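Local coordinates for protein V-type ATPase 116 kDa subunit (Meiothermus ruber, PDB 3RRK) that probably takes part in rotary proton transport as subunit I (homolog of subunit a) of a V-ATPase, represented here by its cytoplasmic N-terminal domain, at residues Arg27-Leu30 against Ala31-Lys35; Glu181-Asn185 against Gln186-Leu190. One frame throughout, in Å; residues are numbered along the deposited sequence.

Contact 1 of 2, residues Arg27-Leu30 against Ala31-Lys35; sequences RELL and AELQK
Leu29 turns CG to the far side of CB from its own backbone N (chi1 -170°), which tilts its branch forward along the helix to Leu33, whose CG stands beside its backbone N (chi1 -57°). CD1 of Leu29 then lies 4.4 Å from CG of Leu33, a loose apolar contact one turn apart. Beneath the side chains the backbone runs as regular alpha-helix, as four successive i to i+4 bonds attest: Ala31 N to Arg27 O, Glu32 N to Glu28 O, Leu33 N to Leu29 O and Gln34 N to Leu30 O. The third of these, from Leu33 N to Leu29 O, spans 2.9 Å and is nearly straight, with 170° at the hydrogen. This is helix 26-36 of the proximal lobe, packed on a four-stranded antiparallel sheet. Leu30 and Leu33 both reach Ile41 and Leu289, on two adjacent strands, while Leu29 meets Arg309. Cutting Leu33 back to an alanine would probably leave CD1 of Leu29 without its neighbour one turn on and open a gap against Ile41 and Leu289. Away from this apolar side, Arg27 NH2 forms a long salt bridge with Glu28 OE2 at 3.6 Å, among exposed residues.

Contact 2 of 2, residues Glu181-Asn185 against Gln186-Leu190; sequences EPLEN and QLAAL. With NHE (2-[N-cyclohexylamino]ethane sulfonic acid), chain B.
Glu181 and Ala188 form the antiparallel hydrogen-bonded pair of a beta hairpin, and the evidence is reciprocal. Glu181 N donates to Ala188 O at 2.7 Å, nearly straight with 165° at the hydrogen; the return bond, from Ala188 N to Glu181 O, is as short but markedly bent (138°). Nearer the turn, Leu183 N donates to Gln186 O (2.7 Å), leaving Glu184 and Asn185 to carry the chain round. Pro182, which has no N-H, falls in the non-hydrogen-bonded pair with Leu187, where no inter-strand bond is required of it.

The apolar contacts divide between the two faces. On one, Leu187 brings CD2 to 3.4 Å from CA of Pro182, so the branch reaches over the proline backbone as well as toward its CB. The other carries Ala188, whose CB lies 4.2 Å from CD2 of Leu183 and which also touches Leu135 of the long helix 94-138.

Polar contacts with the bound buffer molecule gather at the turn. Gln186 N donates to sulfonate O3 of NHE at 2.8 Å, with 157° at the hydrogen. Asn185 N adds two weak bonds, to O3 at 3.2 Å and to O1 at 3.3 Å. The extended Gln186 side chain passes the sulfonate, CG and NE2 near O3, and of its atoms NE2 comes nearest C2.

Two consecutive peptide N-H groups thus converge on one sulfonate, with O3 shared between them. The sulfonate group is held by neutral backbone donors, while Glu184 OE1 lies near O1 and, if charged, would probably oppose the binding. NHE probably came from the crystallisation liquor, so the site shows that the N-H groups of the turn can bind a sulfonate and is no evidence of a natural ligand.

In the fold
From the N terminus, the chain leaves strand 15-21 and enters helix 26-36, where contact 1 lies within about two turns of one helix, closes no loop between elements, and packs against strands 41-44 and 287-293. The long helix 94-138 then leads away to a second alpha/beta unit. There contact 2 closes the hairpin between strands 177-182 and 187-194, the latter the middle strand of a three-stranded sheet beside 148-155. The chain comes back through helix 224-281 to complete the first sheet with strands 287-293 and 310-313. The contacts follow in series, neither nested nor crossed. Their centres lie about 77 Å apart, on opposite sides of the chain's centre, so each is local to its own end of this elongated domain.

Contact 1 of 2, residues Arg27-Leu30 against Ala31-Lys35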
ATOM      1  N   ARG A  27      33.145  -3.954  28.159  1.00 82.50           N
ATOM      2  CA  ARG A  27      34.425  -3.274  28.381  1.00 86.02           C
ATOM      3  C   ARG A  27      34.661  -2.042  27.511  1.00 84.90           C
ATOM      4  O   ARG A  27      35.148  -1.019  27.996  1.00 88.25           O
ATOM      5  CB  ARG A  27      35.601  -4.246  28.191  1.00 92.15           C
ATOM      6  CG  ARG A  27      35.797  -5.267  29.302  1.00 94.41           C
ATOM      7  CD  ARG A  27      36.803  -6.316  28.875  1.00105.76           C
ATOM      8  NE  ARG A  27      36.565  -6.730  27.495  1.00119.52           N
ATOM      9  CZ  ARG A  27      37.224  -7.702  26.873  1.00125.66           C
ATOM     10  NH1 ARG A  27      38.175  -8.377  27.512  1.00125.93           N
ATOM     11  NH2 ARG A  27      36.924  -8.000  25.611  1.00126.81           N
ATOM     12  N   GLU A  28      34.363  -2.160  26.222  1.00 81.96           N
ATOM     13  CA  GLU A  28      34.542  -1.058  25.283  1.00 92.65           C
ATOM     14  C   GLU A  28      33.520   0.031  25.590  1.00 95.83           C
ATOM     15  O   GLU A  28      33.756   1.218  25.353  1.00 95.71           O
ATOM     16  CB  GLU A  28      34.368  -1.550  23.844  1.00105.59           C
ATOM     17  CG  GLU A  28      35.300  -2.694  23.451  1.00121.33           C
ATOM     18  CD  GLU A  28      34.974  -4.016  24.144  1.00130.18           C
ATOM     19  OE1 GLU A  28      33.786  -4.251  24.460  1.00130.07           O
ATOM     20  OE2 GLU A  28      35.911  -4.820  24.370  1.00134.09           O
ATOM     21  N   LEU A  29      32.377  -0.399  26.119  1.00 94.16           N
ATOM     22  CA  LEU A  29      31.327   0.505  26.559  1.00 90.10           C
ATOM     23  C   LEU A  29      31.810   1.295  27.762  1.00 84.28           C
ATOM     24  O   LEU A  29      31.881   2.531  27.719  1.00 80.35           O
ATOM     25  CB  LEU A  29      30.083  -0.299  26.930  1.00 92.03           C
ATOM     26  CG  LEU A  29      28.779   0.447  27.206  1.00 86.51           C
ATOM     27  CD1 LEU A  29      28.599   1.565  26.188  1.00 85.51           C
ATOM     28  CD2 LEU A  29      27.590  -0.529  27.206  1.00 78.76           C
ATOM     29  N   LEU A  30      32.145   0.567  28.829  1.00 80.86           N
ATOM     30  CA  LEU A  30      32.770   1.150  30.020  1.00 81.57           C
ATOM     31  C   LEU A  30      33.883   2.141  29.669  1.00 82.82           C
ATOM     32  O   LEU A  30      33.900   3.275  30.152  1.00 78.01           O
ATOM     33  CB  LEU A  30      33.329   0.054  30.937  1.00 74.40           C
ATOM     34  CG  LEU A  30      34.096   0.571  32.160  1.00 75.01           C
ATOM     35  CD1 LEU A  30      33.159   1.318  33.064  1.00 77.52           C
ATOM     36  CD2 LEU A  30      34.784  -0.544  32.941  1.00 74.76           C
ATOM     37  N   ALA A  31      34.810   1.700  28.826  1.00 88.10           N
ATOM     38  CA  ALA A  31      35.940   2.525  28.417  1.00 88.68           C
ATOM     39  C   ALA A  31      35.477   3.841  27.805  1.00 97.25           C
ATOM     40  O   ALA A  31      35.921   4.922  28.204  1.00 98.26           O
ATOM     41  CB  ALA A  31      36.803   1.765  27.430  1.00 81.30           C
ATOM     42  N   GLU A  32      34.572   3.734  26.837  1.00 99.69           N
ATOM     43  CA  GLU A  32      34.118   4.884  26.075  1.00102.75           C
ATOM     44  C   GLU A  32      33.366   5.889  26.950  1.00 92.95           C
ATOM     45  O   GLU A  32      33.497   7.101  26.773  1.00 94.14           O
ATOM     46  CB  GLU A  32      33.253   4.416  24.904  1.00113.87           C
ATOM     47  CG  GLU A  32      33.107   5.434  23.779  1.00123.91           C
ATOM     48  CD  GLU A  32      34.428   5.792  23.103  1.00133.61           C
ATOM     49  OE1 GLU A  32      35.485   5.251  23.498  1.00134.94           O
ATOM     50  OE2 GLU A  32      34.401   6.620  22.168  1.00139.02           O
ATOM     51  N   LEU A  33      32.584   5.382  27.895  1.00 82.26           N
ATOM     52  CA  LEU A  33      31.960   6.239  28.890  1.00 84.95           C
ATOM     53  C   LEU A  33      32.999   6.988  29.736  1.00 92.28           C
ATOM     54  O   LEU A  33      32.920   8.212  29.895  1.00 91.93           O
ATOM     55  CB  LEU A  33      31.049   5.415  29.788  1.00 86.16           C
ATOM     56  CG  LEU A  33      29.961   4.649  29.027  1.00 94.32           C
ATOM     57  CD1 LEU A  33      29.016   3.946  29.995  1.00 92.09           C
ATOM     58  CD2 LEU A  33      29.181   5.562  28.076  1.00 88.62           C
ATOM     59  N   GLN A  34      33.971   6.255  30.276  1.00 94.77           N
ATOM     60  CA  GLN A  34      35.012   6.864  31.103  1.00100.67           C
ATOM     61  C   GLN A  34      35.676   8.030  30.390  1.00102.49           C
ATOM     62  O   GLN A  34      35.843   9.115  30.963  1.00 94.29           O
ATOM     63  CB  GLN A  34      36.091   5.846  31.497  1.00101.25           C
ATOM     64  CG  GLN A  34      37.232   6.466  32.318  1.00102.53           C
ATOM     65  CD  GLN A  34      38.370   5.497  32.649  1.00102.33           C
ATOM     66  OE1 GLN A  34      38.727   4.623  31.857  1.00 95.46           O
ATOM     67  NE2 GLN A  34      38.954   5.669  33.824  1.00105.03           N
ATOM     68  N   LYS A  35      36.047   7.791  29.134  1.00109.69           N
ATOM     69  CA  LYS A  35      36.874   8.728  28.380  1.00115.00           C
ATOM     70  C   LYS A  35      36.049   9.834  27.746  1.00111.34           C
ATOM     71  O   LYS A  35      36.601  10.785  27.187  1.00109.06           O
ATOM     72  CB  LYS A  35      37.690   8.003  27.302  1.00117.89           C
ATOM     73  CG  LYS A  35      36.917   7.715  26.029  1.00118.43           C
ATOM     74  CD  LYS A  35      37.804   7.883  24.801  1.00116.83           C
ATOM     75  CE  LYS A  35      38.990   6.938  24.848  1.00112.13           C
ATOM     76  NZ  LYS A  35      39.921   7.188  23.718  1.00112.55           N
TER

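Contact 2 of 2, residues Glu181-Asn185 against Gln186-Leu190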
ATOM      1  N   GLU A 181     -15.424 -10.833 -34.638  1.00 85.41           N
ATOM      2  CA  GLU A 181     -14.788  -9.627 -35.142  1.00 88.29           C
ATOM      3  C   GLU A 181     -13.314  -9.708 -34.837  1.00 86.90           C
ATOM      4  O   GLU A 181     -12.924 -10.207 -33.783  1.00 84.60           O
ATOM      5  CB  GLU A 181     -15.397  -8.366 -34.520  1.00 86.99           C
ATOM      6  CG  GLU A 181     -16.668  -7.893 -35.201  1.00 90.86           C
ATOM      7  CD  GLU A 181     -16.476  -7.673 -36.693  1.00102.35           C
ATOM      8  OE1 GLU A 181     -15.415  -7.133 -37.082  1.00104.28           O
ATOM      9  OE2 GLU A 181     -17.381  -8.047 -37.475  1.00107.44           O
ATOM     10  N   PRO A 182     -12.489  -9.223 -35.767  1.00 92.84           N
ATOM     11  CA  PRO A 182     -11.032  -9.256 -35.618  1.00 94.51           C
ATOM     12  C   PRO A 182     -10.536  -8.256 -34.581  1.00 90.66           C
ATOM     13  O   PRO A 182     -10.919  -7.083 -34.579  1.00 81.24           O
ATOM     14  CB  PRO A 182     -10.533  -8.862 -37.011  1.00 97.42           C
ATOM     15  CG  PRO A 182     -11.618  -7.988 -37.552  1.00 99.77           C
ATOM     16  CD  PRO A 182     -12.907  -8.556 -37.013  1.00 96.46           C
ATOM     17  N   LEU A 183      -9.694  -8.743 -33.683  1.00 96.12           N
ATOM     18  CA  LEU A 183      -8.975  -7.882 -32.766  1.00 94.86           C
ATOM     19  C   LEU A 183      -7.581  -7.723 -33.351  1.00105.99           C
ATOM     20  O   LEU A 183      -7.295  -8.259 -34.421  1.00112.88           O
ATOM     21  CB  LEU A 183      -8.925  -8.518 -31.382  1.00 79.92           C
ATOM     22  CG  LEU A 183      -9.694  -7.781 -30.289  1.00 68.47           C
ATOM     23  CD1 LEU A 183     -10.878  -7.043 -30.857  1.00 66.02           C
ATOM     24  CD2 LEU A 183     -10.124  -8.752 -29.207  1.00 66.32           C
ATOM     25  N   GLU A 184      -6.714  -6.991 -32.665  1.00107.46           N
ATOM     26  CA  GLU A 184      -5.366  -6.785 -33.175  1.00112.18           C
ATOM     27  C   GLU A 184      -4.663  -8.118 -33.459  1.00105.92           C
ATOM     28  O   GLU A 184      -3.994  -8.268 -34.478  1.00110.66           O
ATOM     29  CB  GLU A 184      -4.553  -5.900 -32.225  1.00125.17           C
ATOM     30  CG  GLU A 184      -4.966  -4.423 -32.250  1.00138.88           C
ATOM     31  CD  GLU A 184      -4.104  -3.537 -31.352  1.00149.03           C
ATOM     32  OE1 GLU A 184      -3.564  -4.043 -30.344  1.00152.52           O
ATOM     33  OE2 GLU A 184      -3.965  -2.329 -31.653  1.00151.72           O
ATOM     34  N   ASN A 185      -4.834  -9.088 -32.568  1.00 99.66           N
ATOM     35  CA  ASN A 185      -4.248 -10.413 -32.755  1.00 97.41           C
ATOM     36  C   ASN A 185      -5.292 -11.519 -32.747  1.00 93.40           C
ATOM     37  O   ASN A 185      -5.363 -12.337 -33.659  1.00 95.35           O
ATOM     38  CB  ASN A 185      -3.202 -10.696 -31.680  1.00101.05           C
ATOM     39  CG  ASN A 185      -1.797 -10.342 -32.125  1.00109.75           C
ATOM     40  OD1 ASN A 185      -1.580  -9.896 -33.254  1.00115.11           O
ATOM     41  ND2 ASN A 185      -0.835 -10.521 -31.231  1.00108.86           N
ATOM     42  N   GLN A 186      -6.102 -11.539 -31.700  1.00 94.63           N
ATOM     43  CA  GLN A 186      -7.146 -12.538 -31.551  1.00 96.11           C
ATOM     44  C   GLN A 186      -8.431 -12.112 -32.253  1.00 92.10           C
ATOM     45  O   GLN A 186      -8.473 -11.097 -32.955  1.00 88.44           O
ATOM     46  CB  GLN A 186      -7.432 -12.775 -30.066  1.00101.19           C
ATOM     47  CG  GLN A 186      -6.209 -13.172 -29.248  1.00105.54           C
ATOM     48  CD  GLN A 186      -6.532 -13.406 -27.784  1.00107.54           C
ATOM     49  OE1 GLN A 186      -7.178 -14.395 -27.424  1.00106.98           O
ATOM     50  NE2 GLN A 186      -6.084 -12.491 -26.927  1.00108.82           N
ATOM     51  N   LEU A 187      -9.477 -12.901 -32.047  1.00 89.12           N
ATOM     52  CA  LEU A 187     -10.788 -12.608 -32.592  1.00 86.92           C
ATOM     53  C   LEU A 187     -11.802 -12.559 -31.460  1.00 85.92           C
ATOM     54  O   LEU A 187     -11.852 -13.470 -30.633  1.00 91.20           O
ATOM     55  CB  LEU A 187     -11.196 -13.696 -33.578  1.00 88.30           C
ATOM     56  CG  LEU A 187     -10.341 -13.878 -34.825  1.00 91.91           C
ATOM     57  CD1 LEU A 187     -10.799 -15.120 -35.564  1.00 95.20           C
ATOM     58  CD2 LEU A 187     -10.441 -12.648 -35.709  1.00 93.64           C
ATOM     59  N   ALA A 188     -12.599 -11.493 -31.412  1.00 77.63           N
ATOM     60  CA  ALA A 188     -13.704 -11.421 -30.472  1.00 70.27           C
ATOM     61  C   ALA A 188     -14.890 -12.161 -31.080  1.00 75.99           C
ATOM     62  O   ALA A 188     -15.411 -11.773 -32.124  1.00 73.76           O
ATOM     63  CB  ALA A 188     -14.064  -9.981 -30.188  1.00 69.57           C
ATOM     64  N   ALA A 189     -15.296 -13.250 -30.441  1.00 73.31           N
ATOM     65  CA  ALA A 189     -16.392 -14.059 -30.947  1.00 67.17           C
ATOM     66  C   ALA A 189     -17.565 -14.005 -29.989  1.00 69.44           C
ATOM     67  O   ALA A 189     -17.400 -13.705 -28.812  1.00 76.68           O
ATOM     68  CB  ALA A 189     -15.945 -15.489 -31.141  1.00 60.56           C
ATOM     69  N   LEU A 190     -18.749 -14.300 -30.500  1.00 64.14           N
ATOM     70  CA  LEU A 190     -19.937 -14.355 -29.678  1.00 61.23           C
ATOM     71  C   LEU A 190     -20.805 -15.511 -30.158  1.00 64.54           C
ATOM     72  O   LEU A 190     -20.976 -15.708 -31.363  1.00 65.57           O
ATOM     73  CB  LEU A 190     -20.698 -13.037 -29.793  1.00 64.76           C
ATOM     74  CG  LEU A 190     -21.996 -12.916 -28.992  1.00 69.02           C
ATOM     75  CD1 LEU A 190     -21.688 -12.522 -27.563  1.00 70.12           C
ATOM     76  CD2 LEU A 190     -22.929 -11.903 -29.637  1.00 74.97           C
TER
HETATM   77  C3' NHE B 540      -7.150  -9.123 -22.571  1.00 89.89           C
HETATM   78  C2' NHE B 540      -6.497  -8.086 -23.427  1.00 93.51           C
HETATM   79  C1' NHE B 540      -6.934  -8.166 -24.849  1.00 90.51           C
HETATM   80  C6' NHE B 540      -8.421  -8.140 -24.948  1.00 87.27           C
HETATM   81  N   NHE B 540      -6.372  -7.013 -25.573  1.00 93.52           N
HETATM   82  C1  NHE B 540      -6.160  -7.326 -26.988  1.00 95.04           C
HETATM   83  C2  NHE B 540      -5.609  -8.695 -27.331  1.00 97.56           C
HETATM   84  S   NHE B 540      -4.665  -8.862 -28.833  1.00139.81           S
HETATM   85  O1  NHE B 540      -4.824  -7.683 -29.621  1.00140.00           O
HETATM   86  O2  NHE B 540      -3.276  -9.124 -28.576  1.00134.91           O
HETATM   87  O3  NHE B 540      -5.241 -10.003 -29.523  1.00146.32           O
HETATM   88  C5' NHE B 540      -9.046  -9.179 -24.083  1.00 82.39           C
HETATM   89  C4' NHE B 540      -8.625  -9.033 -22.664  1.00 81.43           C